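Local coordinates for BH1478 protein (Bacillus halodurans, PDB 2QUP) that is of unknown function but folds as a single-chain bundle of four long helices and belongs to the DUF327 family, at residues A[45-48]-A[49-52]; A[70-73]-A[74-77]. All blocks are in the same frame, centred on the assembly; numbering follows the deposited sequence.

Contact 1 of 2, residues A[45-48]-A[49-52]; sequences ALMS and KIDD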
ATOM      1  N   ALA A  45      -7.456   6.367  -4.783  1.00 32.69           N
ATOM      2  CA  ALA A  45      -7.006   6.700  -6.137  1.00 35.51           C
ATOM      3  C   ALA A  45      -5.643   6.084  -6.458  1.00 30.92           C
ATOM      4  O   ALA A  45      -5.447   5.550  -7.534  1.00 29.08           O
ATOM      5  CB  ALA A  45      -6.977   8.236  -6.323  1.00 33.44           C
ATOM      6  N   LEU A  46      -4.718   6.163  -5.505  1.00 28.35           N
ATOM      7  CA  LEU A  46      -3.425   5.499  -5.598  1.00 24.49           C
ATOM      8  C   LEU A  46      -3.535   3.975  -5.681  1.00 26.73           C
ATOM      9  O   LEU A  46      -2.811   3.341  -6.425  1.00 32.34           O
ATOM     10  CB  LEU A  46      -2.593   5.879  -4.381  1.00 18.22           C
ATOM     11  CG  LEU A  46      -1.080   5.781  -4.406  1.00 23.67           C
ATOM     12  CD1 LEU A  46      -0.495   6.183  -5.784  1.00 28.80           C
ATOM     13  CD2 LEU A  46      -0.551   6.678  -3.327  1.00 24.07           C
ATOM     14  N   MET A  47      -4.437   3.390  -4.909  1.00 27.92           N
ATOM     15  CA  MET A  47      -4.647   1.938  -4.936  1.00 24.85           C
ATOM     16  C   MET A  47      -5.196   1.445  -6.296  1.00 29.97           C
ATOM     17  O   MET A  47      -4.933   0.309  -6.713  1.00 31.61           O
ATOM     18  CB  MET A  47      -5.577   1.562  -3.790  1.00 30.84           C
ATOM     19  CG  MET A  47      -5.770   0.071  -3.522  1.00 29.37           C
ATOM     20  SD  MET A  47      -4.279  -0.939  -3.570  1.00 35.49           S
ATOM     21  CE  MET A  47      -3.538  -0.543  -2.001  1.00 16.01           C
ATOM     22  N   SER A  48      -5.959   2.305  -6.968  1.00 30.18           N
ATOM     23  CA  SER A  48      -6.466   2.017  -8.306  0.50 31.19           C
ATOM     24  C   SER A  48      -5.311   1.879  -9.298  1.00 31.71           C
ATOM     25  O   SER A  48      -5.248   0.899 -10.051  1.00 33.44           O
ATOM     26  CB  SER A  48      -7.446   3.110  -8.762  0.50 32.06           C
ATOM     27  OG  SER A  48      -8.734   2.913  -8.201  0.50 30.32           O
ATOM     28  N   LYS A  49      -4.405   2.861  -9.290  1.00 24.30           N
ATOM     29  CA  LYS A  49      -3.126   2.795 -10.007  1.00 21.27           C
ATOM     30  C   LYS A  49      -2.315   1.554  -9.631  1.00 22.69           C
ATOM     31  O   LYS A  49      -1.877   0.801 -10.488  1.00 29.31           O
ATOM     32  CB  LYS A  49      -2.306   4.025  -9.690  1.00 20.03           C
ATOM     33  CG  LYS A  49      -2.875   5.284 -10.304  1.00 23.66           C
ATOM     34  CD  LYS A  49      -2.036   6.481  -9.881  1.00 34.63           C
ATOM     35  CE  LYS A  49      -2.416   7.701 -10.677  1.00 36.37           C
ATOM     36  NZ  LYS A  49      -3.492   8.435  -9.982  1.00 47.40           N
ATOM     37  N   ILE A  50      -2.153   1.330  -8.341  1.00 22.47           N
ATOM     38  CA  ILE A  50      -1.432   0.156  -7.850  1.00 24.35           C
ATOM     39  C   ILE A  50      -2.027  -1.153  -8.372  1.00 23.96           C
ATOM     40  O   ILE A  50      -1.281  -2.042  -8.781  1.00 28.29           O
ATOM     41  CB  ILE A  50      -1.318   0.173  -6.307  1.00 28.10           C
ATOM     42  CG1 ILE A  50      -0.424   1.326  -5.842  1.00 15.65           C
ATOM     43  CG2 ILE A  50      -0.678  -1.079  -5.779  1.00 16.32           C
ATOM     44  CD1 ILE A  50      -0.448   1.502  -4.340  1.00 11.49           C
ATOM     45  N   ASP A  51      -3.354  -1.263  -8.375  1.00 25.80           N
ATOM     46  CA  ASP A  51      -4.042  -2.446  -8.933  1.00 30.13           C
ATOM     47  C   ASP A  51      -3.732  -2.656 -10.415  1.00 29.33           C
ATOM     48  O   ASP A  51      -3.474  -3.775 -10.863  1.00 20.96           O
ATOM     49  CB  ASP A  51      -5.559  -2.299  -8.794  1.00 35.24           C
ATOM     50  CG  ASP A  51      -6.055  -2.662  -7.428  1.00 42.54           C
ATOM     51  OD1 ASP A  51      -5.393  -3.463  -6.738  1.00 58.22           O
ATOM     52  OD2 ASP A  51      -7.121  -2.145  -7.045  1.00 55.95           O
ATOM     53  N   ASP A  52      -3.778  -1.566 -11.171  1.00 21.74           N
ATOM     54  CA  ASP A  52      -3.538  -1.603 -12.617  1.00 29.91           C
ATOM     55  C   ASP A  52      -2.082  -1.938 -12.948  1.00 26.67           C
ATOM     56  O   ASP A  52      -1.790  -2.661 -13.916  1.00 31.77           O
ATOM     57  CB  ASP A  52      -3.870  -0.242 -13.242  1.00 29.03           C
ATOM     58  CG  ASP A  52      -5.350   0.005 -13.348  1.00 41.37           C
ATOM     59  OD1 ASP A  52      -6.114  -0.981 -13.417  1.00 31.72           O
ATOM     60  OD2 ASP A  52      -5.740   1.199 -13.366  1.00 43.37           O
TER
HETATM   61  O   HOH W   1      -6.341   6.620  -9.709  1.00 49.35           O
HETATM   62  O   HOH W   2      -8.062   0.244 -11.158  1.00 42.51           O

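Contact 2 of 2, residues A[70-73]-A[74-77]; sequences KELV and KEFV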
ATOM      1  N   LYS A  70       6.738  -0.636  -7.618  1.00 24.43           N
ATOM      2  CA  LYS A  70       7.334  -0.353  -6.324  1.00 23.96           C
ATOM      3  C   LYS A  70       7.380   1.144  -6.047  1.00 24.04           C
ATOM      4  O   LYS A  70       7.317   1.529  -4.900  1.00 27.70           O
ATOM      5  CB  LYS A  70       8.717  -0.990  -6.213  1.00 25.59           C
ATOM      6  CG  LYS A  70       8.655  -2.527  -6.185  1.00 31.16           C
ATOM      7  CD  LYS A  70      10.008  -3.175  -6.360  1.00 40.71           C
ATOM      8  CE  LYS A  70      11.047  -2.710  -5.362  1.00 43.98           C
ATOM      9  NZ  LYS A  70      12.236  -3.597  -5.491  1.00 36.69           N
ATOM     10  N   GLU A  71       7.445   1.975  -7.082  1.00 26.93           N
ATOM     11  CA  GLU A  71       7.386   3.410  -6.825  0.50 31.53           C
ATOM     12  C   GLU A  71       5.999   3.872  -6.384  1.00 31.34           C
ATOM     13  O   GLU A  71       5.890   4.808  -5.596  1.00 35.85           O
ATOM     14  CB  GLU A  71       7.952   4.232  -7.985  0.50 35.77           C
ATOM     15  CG  GLU A  71       9.498   4.334  -7.962  0.50 42.61           C
ATOM     16  CD  GLU A  71      10.024   5.372  -6.965  0.50 48.81           C
ATOM     17  OE1 GLU A  71      10.526   4.980  -5.888  0.50 45.67           O
ATOM     18  OE2 GLU A  71       9.936   6.584  -7.261  0.50 53.95           O
ATOM     19  N   LEU A  72       4.955   3.193  -6.852  1.00 30.69           N
ATOM     20  CA  LEU A  72       3.608   3.456  -6.408  1.00 23.78           C
ATOM     21  C   LEU A  72       3.386   2.915  -4.995  1.00 23.37           C
ATOM     22  O   LEU A  72       2.785   3.589  -4.157  1.00 23.70           O
ATOM     23  CB  LEU A  72       2.605   2.852  -7.400  1.00 20.41           C
ATOM     24  CG  LEU A  72       2.446   3.496  -8.773  1.00 28.56           C
ATOM     25  CD1 LEU A  72       1.460   2.685  -9.569  1.00 26.11           C
ATOM     26  CD2 LEU A  72       1.941   4.939  -8.649  1.00 25.02           C
ATOM     27  N   VAL A  73       3.862   1.689  -4.738  1.00 22.24           N
ATOM     28  CA  VAL A  73       3.616   1.036  -3.479  1.00 17.54           C
ATOM     29  C   VAL A  73       4.307   1.804  -2.360  1.00 25.49           C
ATOM     30  O   VAL A  73       3.698   2.083  -1.320  1.00 30.13           O
ATOM     31  CB  VAL A  73       4.105  -0.433  -3.489  1.00 21.65           C
ATOM     32  CG1 VAL A  73       4.149  -0.947  -2.070  1.00 16.98           C
ATOM     33  CG2 VAL A  73       3.148  -1.280  -4.282  1.00 17.87           C
ATOM     34  N   LYS A  74       5.559   2.176  -2.609  1.00 25.39           N
ATOM     35  CA  LYS A  74       6.360   3.009  -1.698  0.50 31.97           C
ATOM     36  C   LYS A  74       5.687   4.349  -1.400  1.00 28.13           C
ATOM     37  O   LYS A  74       5.760   4.867  -0.278  1.00 34.80           O
ATOM     38  CB  LYS A  74       7.767   3.233  -2.283  0.50 32.51           C
ATOM     39  CG  LYS A  74       8.814   3.851  -1.348  0.50 36.96           C
ATOM     40  CD  LYS A  74      10.222   3.718  -1.941  0.50 36.24           C
ATOM     41  CE  LYS A  74      11.225   4.655  -1.258  0.50 46.40           C
ATOM     42  NZ  LYS A  74      12.378   5.031  -2.142  0.50 41.36           N
ATOM     43  N   GLU A  75       5.030   4.930  -2.399  1.00 33.04           N
ATOM     44  CA  GLU A  75       4.277   6.179  -2.166  1.00 24.42           C
ATOM     45  C   GLU A  75       3.024   5.993  -1.291  1.00 33.65           C
ATOM     46  O   GLU A  75       2.670   6.866  -0.491  1.00 28.23           O
ATOM     47  CB  GLU A  75       3.851   6.799  -3.482  1.00 32.47           C
ATOM     48  CG  GLU A  75       3.191   8.162  -3.305  1.00 27.72           C
ATOM     49  CD  GLU A  75       2.619   8.693  -4.580  1.00 45.00           C
ATOM     50  OE1 GLU A  75       2.165   9.865  -4.593  1.00 44.78           O
ATOM     51  OE2 GLU A  75       2.633   7.930  -5.568  1.00 48.24           O
ATOM     52  N   PHE A  76       2.347   4.866  -1.488  1.00 25.63           N
ATOM     53  CA  PHE A  76       1.181   4.481  -0.713  1.00 25.83           C
ATOM     54  C   PHE A  76       1.543   4.292   0.756  1.00 28.91           C
ATOM     55  O   PHE A  76       0.889   4.874   1.611  1.00 35.85           O
ATOM     56  CB  PHE A  76       0.586   3.169  -1.256  1.00 21.08           C
ATOM     57  CG  PHE A  76      -0.766   2.823  -0.681  1.00 19.17           C
ATOM     58  CD1 PHE A  76      -1.931   3.082  -1.408  1.00 24.13           C
ATOM     59  CD2 PHE A  76      -0.877   2.229   0.591  1.00 15.07           C
ATOM     60  CE1 PHE A  76      -3.206   2.756  -0.878  1.00 30.31           C
ATOM     61  CE2 PHE A  76      -2.141   1.912   1.138  1.00 11.11           C
ATOM     62  CZ  PHE A  76      -3.310   2.152   0.401  1.00 14.68           C
ATOM     63  N   VAL A  77       2.540   3.439   1.030  1.00 28.32           N
ATOM     64  CA  VAL A  77       3.037   3.196   2.374  1.00 21.16           C
ATOM     65  C   VAL A  77       3.273   4.494   3.152  1.00 25.66           C
ATOM     66  O   VAL A  77       2.765   4.649   4.252  1.00 32.58           O
ATOM     67  CB  VAL A  77       4.284   2.327   2.389  1.00 26.60           C
ATOM     68  CG1 VAL A  77       4.864   2.212   3.817  1.00 27.21           C
ATOM     69  CG2 VAL A  77       3.954   0.927   1.860  1.00 12.61           C
TER
HETATM   70  O   HOH W   3       4.928   7.266  -6.662  1.00 49.02           O

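Contact 1 of 2, residues A[45-48]-A[49-52]
Lys49 closes the first turn of this piece of helix 27-60 only loosely: its N reaches Ala45 O at 3.4 Å, a weak bond although nearly straight. The same carbonyl oxygen accepts a bond from a water at 2.6 Å. That water in turn accepts a weak bond from Lys49 NZ, because the lysine chain runs back past Ala45 O and bends at its last torsion (chi4 90°), so one water ties side chain to backbone on the exposed face. Ile50 N makes a firmer bond, 2.9 Å to Leu46 O. Its side chain leans over that acceptor: CG1 stands beside the backbone N (chi1 -67°) and comes within 3.2 Å of Leu46 O, while CD1 meets Leu46 CG at 4.3 Å. Ile50 CB also meets the sulfur of Met47, whose bent chain crosses it at a slant. Asp51 N gives the 2.8 Å bond to Met47 O, with the donor tilted 32° from the carbonyl plane; its carboxylate is engaged by Lys137 through a salt bridge from OD2. Asp52 N bonds to Ser48 O at 3.1 Å, and a second water donates to both Ser48 O and, weakly, Asp52 OD1, a backbone-to-side-chain link in which the water is donor to both partners. The helix is thus two-sided: Leu46 and Ile50 lie against helix 63-88, Met47 packs between that helix and helix 126-144, and Ala45, Ser48, Lys49 and Asp52 face solvent.

Contact 2 of 2, residues A[70-73]-A[74-77]
Residues 70-73 and 74-77 form two successive turns of helix 63-88, joined by four i to i+4 bonds of unequal quality. Lys74 N reaches Lys70 O at 3.0 Å and Phe76 N reaches Leu72 O at the same length, whereas Val77 N to Val73 O is 2.9 Å and almost linear at 175°. The exception is Glu75 N to Glu71 O, weak at 3.3 Å. At that point a water steps in, donating to Glu71 O at 2.8 Å and to Glu75 OE2 at 2.6 Å. Glu75 can take this second bond because its chain is extended throughout, with CG anti to the backbone N (chi1 -174°).

Glu71 and Lys74 run side by side in the same direction. The glutamate bends at chi2 (-79°), which brings OE1 alongside the end of the lysine chain, 4.2 Å from both CD and NZ of Lys74; this is too long for a salt bridge, and since both side chains have an alternate position the pairing is doubtful. Val73 CG1 lies 4.4 Å from Val77 CG2, one turn further on. The side chain of Phe76 approaches the preceding turn closely through CB, over Val73 O, and carries its ring away from that turn to Met47 and Ile50 of helix 27-60. Lys70 likewise leads away, its NZ bonding to Thr116 OG1 and to a glycerol probably left from crystallisation.

The chemistry is therefore divided around the helix: the valines and Phe76 supply apolar surface to the bundle, while the doubtful Glu71-Lys74 pair would add at most a modest attraction, and the water gives Glu71 O a second donor, probably compensating for the weak backbone bond.

In the fold
Contact 1, on helix 27-60, precedes contact 2, on helix 63-88, along the chain; the two helices are consecutive, and the contact centres lie about 10 Å apart. They meet directly: Met47 CE is 3.5 Å from Phe76 CE1, Ile50 CD1 is 3.6 Å from Phe76 CD1, and Ile50 CG1 is 3.7 Å from Leu72 CB, while Leu46 packs on Glu75 at the margin. The phenylalanine thus takes up two side chains three residues apart, about one helical turn. Leu140 of helix 126-144 touches both Met47 and Phe76, joining a third helix to this interface, and helix 98-120 reaches contact 2. Their inward faces, with Met47, Ile50, Val73 and Phe76 buried, contribute to the interior of the four-helix bundle.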